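Long-range contact in rubber oxygenase (Streptomyces sp., PDB 5O1L), which uses a non-covalently bound b-type heme to cleave the double bonds of poly(cis-1,4-isoprene) rubber with molecular oxygen, releasing oligo-isoprenoids with keto and aldehyde ends: residues 350-362 against 369-382. Residues are numbered along the deposited sequence; the frame is centred on the assembly and turned at random. Where two conformers were deposited one is given.
Sequences LIATAWPLLVAFR and PAVPAVLWTLEEAL
Arg362 and Glu379 clasp each other in a two-pronged salt bridge that supplies both hydrogen bonds between residues 350-362 and 369-382. The guanidinium group presents its NE side: NE donates to OE2 of Glu379 at 2.9 Å, and NH2 to OE1 of Glu379 at 2.8 Å with a nearly straight N-H...O angle of 173°. Each carboxylate oxygen is met on its syn side, somewhat out of the carboxylate plane, whereas both oxygens lie close to the guanidinium plane. Glu379 reaches across with CG anti to the backbone N (chi1 -179°) and an extended chain, while Arg362 bends at chi2 to meet it; Phe361 CE2 lies above the rim of one guanidinium face.

Beside the bridge the Trp376 indole takes a CH-pi contact from Leu358, whose CG stands 4.1 Å from the centroid of the six-membered ring. Farther along, Leu375 is a knob in the hole formed by Leu350, Ala354, Trp355 and Leu358, its CG 3.7 Å from CB of Ala354. Pro356 has no N-H to give and Leu357 N makes only a weak bond to Ala354 O, where helix 345-362 kinks; Leu375 N is taken by Pro372 O.

Residues 369-372 run back along residues 350-357, Pro369 beside Leu357 and Pro372 beside Leu350, while the axes of residues 350-362 and 373-382 run 64° apart. Phe326 of helix 320-331 meets Trp355 edge-to-face. Away from the heme, this packing of helix 345-362 against the following loop and helix 373-393 is mainly apolar; its one bidentate ion pair probably keeps the two charged groups from turning.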
loop_
_atom_site.group_PDB
_atom_site.type_symbol
_atom_site.label_atom_id
_atom_site.label_comp_id
_atom_site.label_asym_id
_atom_site.label_seq_id
_atom_site.Cartn_x
_atom_site.Cartn_y
_atom_site.Cartn_z
ATOM N N LEU A 350 -5.654 9.239 -26.728
ATOM C CA LEU A 350 -6.384 8.061 -27.101
ATOM C C LEU A 350 -6.970 7.423 -25.818
ATOM O O LEU A 350 -8.126 6.973 -25.811
ATOM C CB LEU A 350 -5.530 7.009 -27.834
ATOM C CG LEU A 350 -5.019 7.384 -29.239
ATOM C CD1 LEU A 350 -4.129 6.258 -29.695
ATOM C CD2 LEU A 350 -6.187 7.615 -30.204
ATOM N N ILE A 351 -6.143 7.298 -24.803
ATOM C CA ILE A 351 -6.572 6.678 -23.537
ATOM C C ILE A 351 -7.611 7.490 -22.863
ATOM O O ILE A 351 -8.652 6.940 -22.437
ATOM C CB ILE A 351 -5.370 6.425 -22.588
ATOM C CG1 ILE A 351 -4.444 5.408 -23.180
ATOM C CG2 ILE A 351 -5.850 5.979 -21.202
ATOM C CD1 ILE A 351 -3.122 5.318 -22.528
ATOM N N ALA A 352 -7.454 8.816 -22.781
ATOM C CA ALA A 352 -8.485 9.584 -22.115
ATOM C C ALA A 352 -9.815 9.532 -22.821
ATOM O O ALA A 352 -10.889 9.593 -22.145
ATOM C CB ALA A 352 -7.989 11.047 -22.025
ATOM N N THR A 353 -9.845 9.485 -24.138
ATOM C CA THR A 353 -11.073 9.415 -24.897
ATOM C C THR A 353 -11.711 8.046 -24.873
ATOM O O THR A 353 -12.949 7.949 -24.970
ATOM C CB THR A 353 -11.019 10.024 -26.311
ATOM O OG1 THR A 353 -10.207 9.283 -27.156
ATOM C CG2 THR A 353 -10.410 11.360 -26.200
ATOM N N ALA A 354 -10.925 6.971 -24.788
ATOM C CA ALA A 354 -11.507 5.650 -24.995
ATOM C C ALA A 354 -11.443 4.737 -23.791
ATOM O O ALA A 354 -12.230 3.779 -23.726
ATOM C CB ALA A 354 -10.836 4.952 -26.163
ATOM N N TRP A 355 -10.573 4.970 -22.825
ATOM C CA TRP A 355 -10.532 4.067 -21.680
ATOM C C TRP A 355 -11.877 4.038 -20.949
ATOM O O TRP A 355 -12.317 2.944 -20.598
ATOM C CB TRP A 355 -9.409 4.436 -20.692
ATOM C CG TRP A 355 -9.290 3.546 -19.463
ATOM C CD1 TRP A 355 -9.561 3.861 -18.134
ATOM C CD2 TRP A 355 -8.795 2.206 -19.463
ATOM N NE1 TRP A 355 -9.301 2.776 -17.387
ATOM C CE2 TRP A 355 -8.790 1.759 -18.144
ATOM C CE3 TRP A 355 -8.311 1.374 -20.449
ATOM C CZ2 TRP A 355 -8.362 0.473 -17.793
ATOM C CZ3 TRP A 355 -7.874 0.044 -20.090
ATOM C CH2 TRP A 355 -7.951 -0.369 -18.786
ATOM N N PRO A 356 -12.571 5.174 -20.810
ATOM C CA PRO A 356 -13.897 5.064 -20.132
ATOM C C PRO A 356 -14.887 4.238 -20.946
ATOM O O PRO A 356 -15.830 3.709 -20.363
ATOM C CB PRO A 356 -14.334 6.505 -19.989
ATOM C CG PRO A 356 -13.124 7.346 -20.149
ATOM C CD PRO A 356 -12.124 6.568 -20.949
ATOM N N LEU A 357 -14.702 4.123 -22.256
ATOM C CA LEU A 357 -15.576 3.281 -23.070
ATOM C C LEU A 357 -15.299 1.836 -22.830
ATOM O O LEU A 357 -16.228 1.027 -22.770
ATOM C CB LEU A 357 -15.466 3.606 -24.570
ATOM C CG LEU A 357 -15.783 5.072 -24.915
ATOM C CD1 LEU A 357 -15.368 5.312 -26.337
ATOM C CD2 LEU A 357 -17.268 5.265 -24.655
ATOM N N LEU A 358 -14.021 1.504 -22.678
ATOM C CA LEU A 358 -13.672 0.103 -22.378
ATOM C C LEU A 358 -14.253 -0.244 -21.024
ATOM O O LEU A 358 -14.794 -1.313 -20.832
ATOM C CB LEU A 358 -12.187 -0.071 -22.349
ATOM C CG LEU A 358 -11.605 -0.610 -23.662
ATOM C CD1 LEU A 358 -11.662 0.423 -24.713
ATOM C CD2 LEU A 358 -10.185 -1.170 -23.521
ATOM N N VAL A 359 -14.141 0.683 -20.053
ATOM C CA VAL A 359 -14.676 0.401 -18.737
ATOM C C VAL A 359 -16.189 0.186 -18.817
ATOM O O VAL A 359 -16.735 -0.774 -18.253
ATOM C CB VAL A 359 -14.300 1.534 -17.754
ATOM C CG1 VAL A 359 -15.012 1.310 -16.433
ATOM C CG2 VAL A 359 -12.749 1.529 -17.586
ATOM N N ALA A 360 -16.903 1.105 -19.492
ATOM C CA ALA A 360 -18.333 0.927 -19.621
ATOM C C ALA A 360 -18.730 -0.360 -20.288
ATOM O O ALA A 360 -19.700 -0.990 -19.944
ATOM C CB ALA A 360 -18.934 2.103 -20.343
ATOM N N PHE A 361 -17.965 -0.760 -21.300
ATOM C CA PHE A 361 -18.225 -2.053 -21.957
ATOM C C PHE A 361 -18.035 -3.207 -20.957
ATOM O O PHE A 361 -18.845 -4.126 -20.876
ATOM C CB PHE A 361 -17.267 -2.225 -23.143
ATOM C CG PHE A 361 -17.339 -3.565 -23.776
ATOM C CD1 PHE A 361 -18.493 -3.938 -24.402
ATOM C CD2 PHE A 361 -16.243 -4.405 -23.750
ATOM C CE1 PHE A 361 -18.603 -5.195 -24.976
ATOM C CE2 PHE A 361 -16.309 -5.644 -24.390
ATOM C CZ PHE A 361 -17.481 -6.040 -24.929
ATOM N N ARG A 362 -16.925 -3.184 -20.216
ATOM C CA ARG A 362 -16.674 -4.285 -19.254
ATOM C C ARG A 362 -17.681 -4.337 -18.109
ATOM O O ARG A 362 -17.946 -5.396 -17.591
ATOM C CB ARG A 362 -15.273 -4.194 -18.718
ATOM C CG ARG A 362 -14.181 -4.396 -19.776
ATOM C CD ARG A 362 -14.318 -5.695 -20.424
ATOM N NE ARG A 362 -13.188 -5.868 -21.373
ATOM C CZ ARG A 362 -13.166 -6.872 -22.243
ATOM N NH1 ARG A 362 -14.124 -7.756 -22.249
ATOM N NH2 ARG A 362 -12.125 -6.972 -23.017
ATOM N N PRO A 369 -17.451 -0.981 -28.098
ATOM C CA PRO A 369 -17.190 0.301 -28.655
ATOM C C PRO A 369 -16.112 0.232 -29.702
ATOM O O PRO A 369 -15.196 -0.573 -29.620
ATOM C CB PRO A 369 -16.727 1.132 -27.433
ATOM C CG PRO A 369 -16.057 0.148 -26.558
ATOM C CD PRO A 369 -16.840 -1.132 -26.736
ATOM N N ALA A 370 -16.214 1.111 -30.682
ATOM C CA ALA A 370 -15.209 1.242 -31.730
ATOM C C ALA A 370 -14.126 2.143 -31.190
ATOM O O ALA A 370 -14.328 3.325 -31.019
ATOM C CB ALA A 370 -15.845 1.943 -32.959
ATOM N N VAL A 371 -13.043 1.567 -30.740
ATOM C CA VAL A 371 -11.938 2.340 -30.202
ATOM C C VAL A 371 -10.677 1.908 -30.941
ATOM O O VAL A 371 -10.635 0.875 -31.554
ATOM C CB VAL A 371 -11.759 2.134 -28.647
ATOM C CG1 VAL A 371 -13.002 2.615 -27.869
ATOM C CG2 VAL A 371 -11.551 0.688 -28.302
ATOM N N PRO A 372 -9.632 2.722 -30.875
ATOM C CA PRO A 372 -8.351 2.305 -31.453
ATOM C C PRO A 372 -7.864 0.966 -30.939
ATOM O O PRO A 372 -8.012 0.671 -29.763
ATOM C CB PRO A 372 -7.406 3.405 -30.952
ATOM C CG PRO A 372 -8.279 4.597 -30.765
ATOM C CD PRO A 372 -9.528 4.039 -30.203
ATOM N N ALA A 373 -7.239 0.163 -31.791
ATOM C CA ALA A 373 -6.767 -1.150 -31.455
ATOM C C ALA A 373 -5.820 -1.134 -30.274
ATOM O O ALA A 373 -5.814 -2.102 -29.443
ATOM C CB ALA A 373 -6.055 -1.804 -32.619
ATOM N N VAL A 374 -5.016 -0.086 -30.144
ATOM C CA VAL A 374 -4.012 -0.077 -29.042
ATOM C C VAL A 374 -4.755 -0.091 -27.670
ATOM O O VAL A 374 -4.177 -0.486 -26.675
ATOM C CB VAL A 374 -3.028 1.098 -29.151
ATOM C CG1 VAL A 374 -3.735 2.457 -28.997
ATOM C CG2 VAL A 374 -1.879 1.019 -28.182
ATOM N N LEU A 375 -5.998 0.379 -27.599
ATOM C CA LEU A 375 -6.734 0.284 -26.320
ATOM C C LEU A 375 -6.886 -1.133 -25.905
ATOM O O LEU A 375 -6.756 -1.395 -24.712
ATOM C CB LEU A 375 -8.093 1.010 -26.363
ATOM C CG LEU A 375 -8.067 2.458 -25.911
ATOM C CD1 LEU A 375 -7.957 2.584 -24.397
ATOM C CD2 LEU A 375 -6.945 3.238 -26.563
ATOM N N TRP A 376 -7.233 -1.999 -26.806
ATOM C CA TRP A 376 -7.420 -3.411 -26.433
ATOM C C TRP A 376 -6.086 -4.020 -26.070
ATOM O O TRP A 376 -6.011 -4.843 -25.131
ATOM C CB TRP A 376 -8.128 -4.167 -27.545
ATOM C CG TRP A 376 -9.468 -3.622 -27.858
ATOM C CD1 TRP A 376 -9.798 -3.002 -29.020
ATOM C CD2 TRP A 376 -10.635 -3.636 -27.072
ATOM N NE1 TRP A 376 -11.100 -2.621 -29.003
ATOM C CE2 TRP A 376 -11.665 -2.999 -27.831
ATOM C CE3 TRP A 376 -10.947 -4.122 -25.786
ATOM C CZ2 TRP A 376 -12.976 -2.867 -27.371
ATOM C CZ3 TRP A 376 -12.248 -3.956 -25.318
ATOM C CH2 TRP A 376 -13.251 -3.365 -26.121
ATOM N N THR A 377 -5.010 -3.653 -26.771
ATOM C CA THR A 377 -3.677 -4.113 -26.432
ATOM C C THR A 377 -3.280 -3.665 -25.031
ATOM O O THR A 377 -2.690 -4.424 -24.274
ATOM C CB THR A 377 -2.676 -3.536 -27.494
ATOM O OG1 THR A 377 -3.094 -4.100 -28.764
ATOM C CG2 THR A 377 -1.249 -3.850 -27.174
ATOM N N LEU A 378 -3.536 -2.426 -24.700
ATOM C CA LEU A 378 -3.233 -1.877 -23.397
ATOM C C LEU A 378 -4.019 -2.622 -22.325
ATOM O O LEU A 378 -3.441 -3.036 -21.309
ATOM C CB LEU A 378 -3.611 -0.387 -23.372
ATOM C CG LEU A 378 -3.542 0.251 -21.956
ATOM C CD1 LEU A 378 -2.131 0.237 -21.352
ATOM C CD2 LEU A 378 -4.060 1.669 -22.060
ATOM N N GLU A 379 -5.329 -2.793 -22.534
ATOM C CA GLU A 379 -6.128 -3.509 -21.574
ATOM C C GLU A 379 -5.564 -4.904 -21.309
ATOM O O GLU A 379 -5.481 -5.350 -20.143
ATOM C CB GLU A 379 -7.596 -3.567 -22.018
ATOM C CG GLU A 379 -8.471 -4.285 -21.029
ATOM C CD GLU A 379 -9.841 -4.607 -21.557
ATOM O OE1 GLU A 379 -9.965 -5.216 -22.645
ATOM O OE2 GLU A 379 -10.846 -4.289 -20.878
ATOM N N GLU A 380 -5.153 -5.629 -22.363
ATOM C CA GLU A 380 -4.598 -6.976 -22.184
ATOM C C GLU A 380 -3.312 -6.931 -21.479
ATOM O O GLU A 380 -3.053 -7.816 -20.646
ATOM C CB GLU A 380 -4.530 -7.621 -23.539
ATOM C CG GLU A 380 -3.895 -9.028 -23.534
ATOM C CD GLU A 380 -4.547 -10.070 -22.603
ATOM O OE1 GLU A 380 -5.647 -9.904 -22.029
ATOM O OE2 GLU A 380 -3.885 -11.168 -22.446
ATOM N N ALA A 381 -2.450 -5.966 -21.792
ATOM C CA ALA A 381 -1.149 -5.824 -21.098
ATOM C C ALA A 381 -1.375 -5.535 -19.599
ATOM O O ALA A 381 -0.655 -6.129 -18.749
ATOM C CB ALA A 381 -0.341 -4.770 -21.751
ATOM N N LEU A 382 -2.341 -4.702 -19.279
ATOM C CA LEU A 382 -2.662 -4.464 -17.849
ATOM C C LEU A 382 -3.160 -5.755 -17.213
ATOM O O LEU A 382 -2.792 -6.019 -16.043
ATOM C CB LEU A 382 -3.681 -3.341 -17.733
ATOM C CG LEU A 382 -3.131 -1.996 -18.151
ATOM C CD1 LEU A 382 -4.279 -0.977 -18.226
ATOM C CD2 LEU A 382 -2.064 -1.510 -17.164
#